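Local coordinates for protein B-agarase (Agarivorans gilvus, PDB 5Z6P) that probably hydrolyses the beta-galactosidic linkages of agarose, as a beta-agarase of glycoside hydrolase family 50, at residues 657-671 with 703-715. Sequence-based numbering, arbitrary orientation.
Sequences LADIDMPSIIGEFHF and VVDNPYFVGAHYF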
loop_
_atom_site.group_PDB
_atom_site.type_symbol
_atom_site.label_atom_id
_atom_site.label_comp_id
_atom_site.label_asym_id
_atom_site.label_seq_id
_atom_site.Cartn_x
_atom_site.Cartn_y
_atom_site.Cartn_z
ATOM N N LEU A 657 1.540 -11.101 -17.726
ATOM C CA LEU A 657 2.910 -11.450 -17.354
ATOM C C LEU A 657 3.644 -12.237 -18.436
ATOM O O LEU A 657 4.826 -11.995 -18.688
ATOM C CB LEU A 657 2.921 -12.249 -16.043
ATOM C CG LEU A 657 2.692 -11.440 -14.750
ATOM C CD1 LEU A 657 2.563 -12.376 -13.559
ATOM C CD2 LEU A 657 3.791 -10.389 -14.506
ATOM N N ALA A 658 2.937 -13.165 -19.076
ATOM C CA ALA A 658 3.539 -14.012 -20.106
ATOM C C ALA A 658 4.077 -13.221 -21.302
ATOM O O ALA A 658 5.194 -13.448 -21.742
ATOM C CB ALA A 658 2.533 -15.048 -20.577
ATOM N N ASP A 659 3.274 -12.293 -21.806
ATOM C CA ASP A 659 3.657 -11.448 -22.924
ATOM C C ASP A 659 4.879 -10.598 -22.639
ATOM O O ASP A 659 5.666 -10.340 -23.531
ATOM C CB ASP A 659 2.507 -10.530 -23.310
ATOM C CG ASP A 659 1.288 -11.284 -23.733
ATOM O OD1 ASP A 659 1.452 -12.292 -24.435
ATOM O OD2 ASP A 659 0.169 -10.869 -23.366
ATOM N N ILE A 660 5.020 -10.149 -21.393
ATOM C CA ILE A 660 6.150 -9.319 -20.991
ATOM C C ILE A 660 7.377 -10.196 -20.787
ATOM O O ILE A 660 8.476 -9.846 -21.200
ATOM C CB ILE A 660 5.839 -8.535 -19.684
ATOM C CG1 ILE A 660 4.614 -7.634 -19.863
ATOM C CG2 ILE A 660 7.043 -7.769 -19.203
ATOM C CD1 ILE A 660 4.750 -6.597 -20.958
ATOM N N ASP A 661 7.154 -11.345 -20.147
ATOM C CA ASP A 661 8.179 -12.353 -19.892
ATOM C C ASP A 661 9.440 -11.761 -19.274
ATOM O O ASP A 661 10.555 -11.973 -19.757
ATOM C CB ASP A 661 8.526 -13.123 -21.187
ATOM C CG ASP A 661 9.507 -14.278 -20.940
ATOM O OD1 ASP A 661 9.539 -14.802 -19.811
ATOM O OD2 ASP A 661 10.277 -14.627 -21.854
ATOM N N MET A 662 9.239 -11.012 -18.191
ATOM C CA MET A 662 10.327 -10.467 -17.391
ATOM C C MET A 662 10.278 -11.078 -15.991
ATOM O O MET A 662 9.193 -11.349 -15.486
ATOM C CB MET A 662 10.228 -8.924 -17.298
ATOM C CG MET A 662 10.630 -8.185 -18.574
ATOM S SD MET A 662 12.394 -8.253 -18.856
ATOM C CE MET A 662 12.963 -7.063 -17.645
ATOM N N PRO A 663 11.448 -11.292 -15.360
ATOM C CA PRO A 663 11.405 -11.597 -13.932
ATOM C C PRO A 663 10.794 -10.420 -13.183
ATOM O O PRO A 663 11.069 -9.256 -13.522
ATOM C CB PRO A 663 12.864 -11.786 -13.565
ATOM C CG PRO A 663 13.609 -10.966 -14.556
ATOM C CD PRO A 663 12.816 -11.012 -15.820
ATOM N N SER A 664 9.948 -10.729 -12.206
ATOM C CA SER A 664 9.161 -9.721 -11.511
ATOM C C SER A 664 9.316 -9.871 -9.997
ATOM O O SER A 664 9.677 -10.955 -9.508
ATOM C CB SER A 664 7.685 -9.829 -11.902
ATOM O OG SER A 664 7.522 -9.810 -13.312
ATOM N N ILE A 665 9.052 -8.788 -9.264
ATOM C CA ILE A 665 9.116 -8.841 -7.805
ATOM C C ILE A 665 7.997 -8.015 -7.144
ATOM O O ILE A 665 7.656 -6.918 -7.596
ATOM C CB ILE A 665 10.518 -8.387 -7.305
ATOM C CG1 ILE A 665 10.738 -8.784 -5.839
ATOM C CG2 ILE A 665 10.753 -6.890 -7.576
ATOM C CD1 ILE A 665 12.194 -8.689 -5.399
ATOM N N ILE A 666 7.377 -8.588 -6.114
ATOM C CA ILE A 666 6.401 -7.860 -5.319
ATOM C C ILE A 666 7.128 -6.993 -4.306
ATOM O O ILE A 666 7.875 -7.499 -3.471
ATOM C CB ILE A 666 5.416 -8.792 -4.565
ATOM C CG1 ILE A 666 4.527 -9.555 -5.554
ATOM C CG2 ILE A 666 4.523 -7.962 -3.637
ATOM C CD1 ILE A 666 3.661 -8.638 -6.403
ATOM N N GLY A 667 6.896 -5.690 -4.364
ATOM C CA GLY A 667 7.576 -4.771 -3.467
ATOM C C GLY A 667 6.900 -4.583 -2.116
ATOM O O GLY A 667 7.558 -4.278 -1.137
ATOM N N GLU A 668 5.584 -4.764 -2.087
ATOM C CA GLU A 668 4.754 -4.517 -0.921
ATOM C C GLU A 668 3.469 -5.333 -0.964
ATOM O O GLU A 668 2.849 -5.470 -2.010
ATOM C CB GLU A 668 4.373 -3.040 -0.820
ATOM C CG GLU A 668 5.525 -2.076 -0.606
ATOM C CD GLU A 668 5.098 -0.628 -0.714
ATOM O OE1 GLU A 668 3.922 -0.339 -0.462
ATOM O OE2 GLU A 668 5.942 0.203 -1.071
ATOM N N PHE A 669 3.074 -5.836 0.203
ATOM C CA PHE A 669 1.742 -6.389 0.446
ATOM C C PHE A 669 1.572 -6.493 1.954
ATOM O O PHE A 669 2.557 -6.512 2.684
ATOM C CB PHE A 669 1.546 -7.765 -0.212
ATOM C CG PHE A 669 2.311 -8.880 0.441
ATOM C CD1 PHE A 669 3.659 -9.052 0.205
ATOM C CD2 PHE A 669 1.663 -9.793 1.258
ATOM C CE1 PHE A 669 4.364 -10.090 0.799
ATOM C CE2 PHE A 669 2.346 -10.834 1.861
ATOM C CZ PHE A 669 3.700 -10.988 1.638
ATOM N N HIS A 670 0.337 -6.574 2.426
ATOM C CA HIS A 670 0.162 -6.864 3.842
ATOM C C HIS A 670 -1.208 -7.362 4.218
ATOM O O HIS A 670 -2.130 -7.396 3.406
ATOM C CB HIS A 670 0.524 -5.628 4.705
ATOM C CG HIS A 670 -0.381 -4.443 4.538
ATOM N ND1 HIS A 670 0.093 -3.148 4.532
ATOM C CD2 HIS A 670 -1.724 -4.352 4.423
ATOM C CE1 HIS A 670 -0.922 -2.313 4.397
ATOM N NE2 HIS A 670 -2.035 -3.017 4.342
ATOM N N PHE A 671 -1.312 -7.732 5.487
ATOM C CA PHE A 671 -2.566 -8.128 6.096
ATOM C C PHE A 671 -2.659 -7.583 7.532
ATOM O O PHE A 671 -1.738 -7.752 8.322
ATOM C CB PHE A 671 -2.686 -9.659 6.073
ATOM C CG PHE A 671 -2.679 -10.224 4.693
ATOM C CD1 PHE A 671 -3.802 -10.142 3.898
ATOM C CD2 PHE A 671 -1.534 -10.803 4.167
ATOM C CE1 PHE A 671 -3.783 -10.649 2.621
ATOM C CE2 PHE A 671 -1.524 -11.305 2.891
ATOM C CZ PHE A 671 -2.644 -11.230 2.121
ATOM N N VAL A 703 2.712 -16.358 -5.058
ATOM C CA VAL A 703 3.873 -15.750 -5.700
ATOM C C VAL A 703 4.894 -16.831 -6.032
ATOM O O VAL A 703 5.469 -16.836 -7.121
ATOM C CB VAL A 703 4.507 -14.664 -4.813
ATOM C CG1 VAL A 703 5.730 -14.040 -5.492
ATOM C CG2 VAL A 703 3.460 -13.590 -4.453
ATOM N N VAL A 704 5.111 -17.746 -5.093
ATOM C CA VAL A 704 6.022 -18.859 -5.312
ATOM C C VAL A 704 5.563 -19.682 -6.517
ATOM O O VAL A 704 6.392 -20.175 -7.272
ATOM C CB VAL A 704 6.139 -19.759 -4.065
ATOM C CG1 VAL A 704 7.025 -20.948 -4.343
ATOM C CG2 VAL A 704 6.720 -18.972 -2.923
ATOM N N ASP A 705 4.248 -19.781 -6.708
ATOM C CA ASP A 705 3.671 -20.566 -7.799
ATOM C C ASP A 705 3.734 -19.840 -9.147
ATOM O O ASP A 705 3.524 -20.449 -10.187
ATOM C CB ASP A 705 2.212 -20.929 -7.513
ATOM C CG ASP A 705 2.061 -22.084 -6.515
ATOM O OD1 ASP A 705 3.064 -22.740 -6.180
ATOM O OD2 ASP A 705 0.927 -22.330 -6.074
ATOM N N ASN A 706 3.977 -18.535 -9.127
ATOM C CA ASN A 706 3.984 -17.782 -10.376
ATOM C C ASN A 706 5.385 -17.756 -10.964
ATOM O O ASN A 706 6.327 -17.260 -10.346
ATOM C CB ASN A 706 3.452 -16.356 -10.182
ATOM C CG ASN A 706 3.248 -15.640 -11.499
ATOM O OD1 ASN A 706 4.200 -15.443 -12.254
ATOM N ND2 ASN A 706 2.006 -15.264 -11.791
ATOM N N PRO A 707 5.522 -18.273 -12.184
ATOM C CA PRO A 707 6.862 -18.471 -12.735
ATOM C C PRO A 707 7.544 -17.173 -13.202
ATOM O O PRO A 707 8.670 -17.242 -13.666
ATOM C CB PRO A 707 6.613 -19.420 -13.914
ATOM C CG PRO A 707 5.226 -19.102 -14.353
ATOM C CD PRO A 707 4.462 -18.703 -13.119
ATOM N N TYR A 708 6.895 -16.022 -13.073
ATOM C CA TYR A 708 7.559 -14.770 -13.437
ATOM C C TYR A 708 8.061 -14.018 -12.225
ATOM O O TYR A 708 8.748 -13.002 -12.355
ATOM C CB TYR A 708 6.622 -13.885 -14.257
ATOM C CG TYR A 708 6.212 -14.573 -15.520
ATOM C CD1 TYR A 708 7.009 -14.504 -16.647
ATOM C CD2 TYR A 708 5.051 -15.331 -15.572
ATOM C CE1 TYR A 708 6.654 -15.151 -17.807
ATOM C CE2 TYR A 708 4.686 -15.986 -16.723
ATOM C CZ TYR A 708 5.496 -15.888 -17.843
ATOM O OH TYR A 708 5.145 -16.533 -18.997
ATOM N N PHE A 709 7.747 -14.523 -11.038
ATOM C CA PHE A 709 8.134 -13.810 -9.835
ATOM C C PHE A 709 9.307 -14.445 -9.103
ATOM O O PHE A 709 9.432 -15.677 -9.001
ATOM C CB PHE A 709 6.929 -13.667 -8.911
ATOM C CG PHE A 709 6.086 -12.479 -9.237
ATOM C CD1 PHE A 709 5.130 -12.547 -10.233
ATOM C CD2 PHE A 709 6.277 -11.284 -8.567
ATOM C CE1 PHE A 709 4.371 -11.450 -10.549
ATOM C CE2 PHE A 709 5.539 -10.181 -8.878
ATOM C CZ PHE A 709 4.578 -10.252 -9.868
ATOM N N VAL A 710 10.183 -13.578 -8.615
ATOM C CA VAL A 710 11.414 -14.031 -8.009
ATOM C C VAL A 710 11.483 -13.596 -6.552
ATOM O O VAL A 710 12.494 -13.774 -5.894
ATOM C CB VAL A 710 12.645 -13.512 -8.794
ATOM C CG1 VAL A 710 12.629 -14.082 -10.230
ATOM C CG2 VAL A 710 12.703 -11.968 -8.811
ATOM N N GLY A 711 10.397 -13.032 -6.055
ATOM C CA GLY A 711 10.357 -12.589 -4.672
ATOM C C GLY A 711 9.106 -11.816 -4.301
ATOM O O GLY A 711 8.305 -11.466 -5.170
ATOM N N ALA A 712 8.935 -11.577 -2.999
ATOM C CA ALA A 712 7.851 -10.757 -2.470
ATOM C C ALA A 712 8.250 -10.144 -1.119
ATOM O O ALA A 712 8.726 -10.834 -0.216
ATOM C CB ALA A 712 6.541 -11.579 -2.332
ATOM N N HIS A 713 8.080 -8.832 -1.010
ATOM C CA HIS A 713 8.449 -8.106 0.193
ATOM C C HIS A 713 7.204 -7.581 0.903
ATOM O O HIS A 713 6.307 -7.034 0.273
ATOM C CB HIS A 713 9.397 -6.956 -0.126
ATOM C CG HIS A 713 10.697 -7.387 -0.721
ATOM N ND1 HIS A 713 11.486 -6.547 -1.477
ATOM C CD2 HIS A 713 11.344 -8.578 -0.686
ATOM C CE1 HIS A 713 12.568 -7.191 -1.862
ATOM N NE2 HIS A 713 12.509 -8.423 -1.400
ATOM N N TYR A 714 7.185 -7.749 2.222
ATOM C CA TYR A 714 6.040 -7.448 3.051
ATOM C C TYR A 714 6.172 -6.070 3.714
ATOM O O TYR A 714 7.188 -5.742 4.322
ATOM C CB TYR A 714 5.852 -8.549 4.115
ATOM C CG TYR A 714 4.670 -8.325 5.038
ATOM C CD1 TYR A 714 4.762 -7.451 6.121
ATOM C CD2 TYR A 714 3.466 -8.960 4.823
ATOM C CE1 TYR A 714 3.697 -7.228 6.948
ATOM C CE2 TYR A 714 2.386 -8.742 5.654
ATOM C CZ TYR A 714 2.515 -7.878 6.723
ATOM O OH TYR A 714 1.456 -7.632 7.542
ATOM N N PHE A 715 5.121 -5.272 3.590
ATOM C CA PHE A 715 5.117 -3.927 4.170
ATOM C C PHE A 715 4.237 -3.986 5.420
ATOM O O PHE A 715 3.026 -3.963 5.300
ATOM C CB PHE A 715 4.590 -2.902 3.151
ATOM C CG PHE A 715 4.852 -1.457 3.520
ATOM C CD1 PHE A 715 4.136 -0.843 4.529
ATOM C CD2 PHE A 715 5.790 -0.710 2.834
ATOM C CE1 PHE A 715 4.360 0.492 4.865
ATOM C CE2 PHE A 715 6.016 0.627 3.165
ATOM C CZ PHE A 715 5.289 1.224 4.180
HETATM O O HOH W 1 6.349 -16.118 -21.546
HETATM O O HOH W 2 10.505 -3.932 -1.413
#
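Ser664 and Ile666 meet the Phe709 ring on the side of the sheet that faces helix 689-704. Ser664 CB stands 3.7 Å from the centroid of the Phe709 ring, 9° off its normal, a CH-pi contact over the face, while Ile666 CD1 reaches Phe709 CE2 at 3.5 Å and Leu657 CD1 lies at the ring edge. Behind these side chains the backbones of strands 664-668 and 709-714 run parallel. Ser664 N donates to Tyr708 O and Val710 N to Ser664 O at 2.8 Å; a beta bulge then shifts the register by one, and Ile666 N bonds to Gly711 O. Phe669 CG sits between its own N and carbonyl carbon (chi1 71°), presenting a ring face to the edge of Tyr714 in a T-shaped pair with planes at 85°. Phe715 N closes onto Phe669 O at 3.0 Å. Buried Glu668, in a salt bridge with Arg619 and hydrogen-bonded to Tyr645, flanks Phe715. The looser end belongs to partly exposed Tyr708: its ring lies over the helix 657-660 backbone, Leu657 O on one face, and a water joins Tyr708 OH to the carbonyl oxygen of the exposed residue Ala658. Strand 664-668, helix 689-704 and strand 709-714 form a beta-alpha-beta crossover, consistent with this glycosidase family's (beta/alpha)8 barrel.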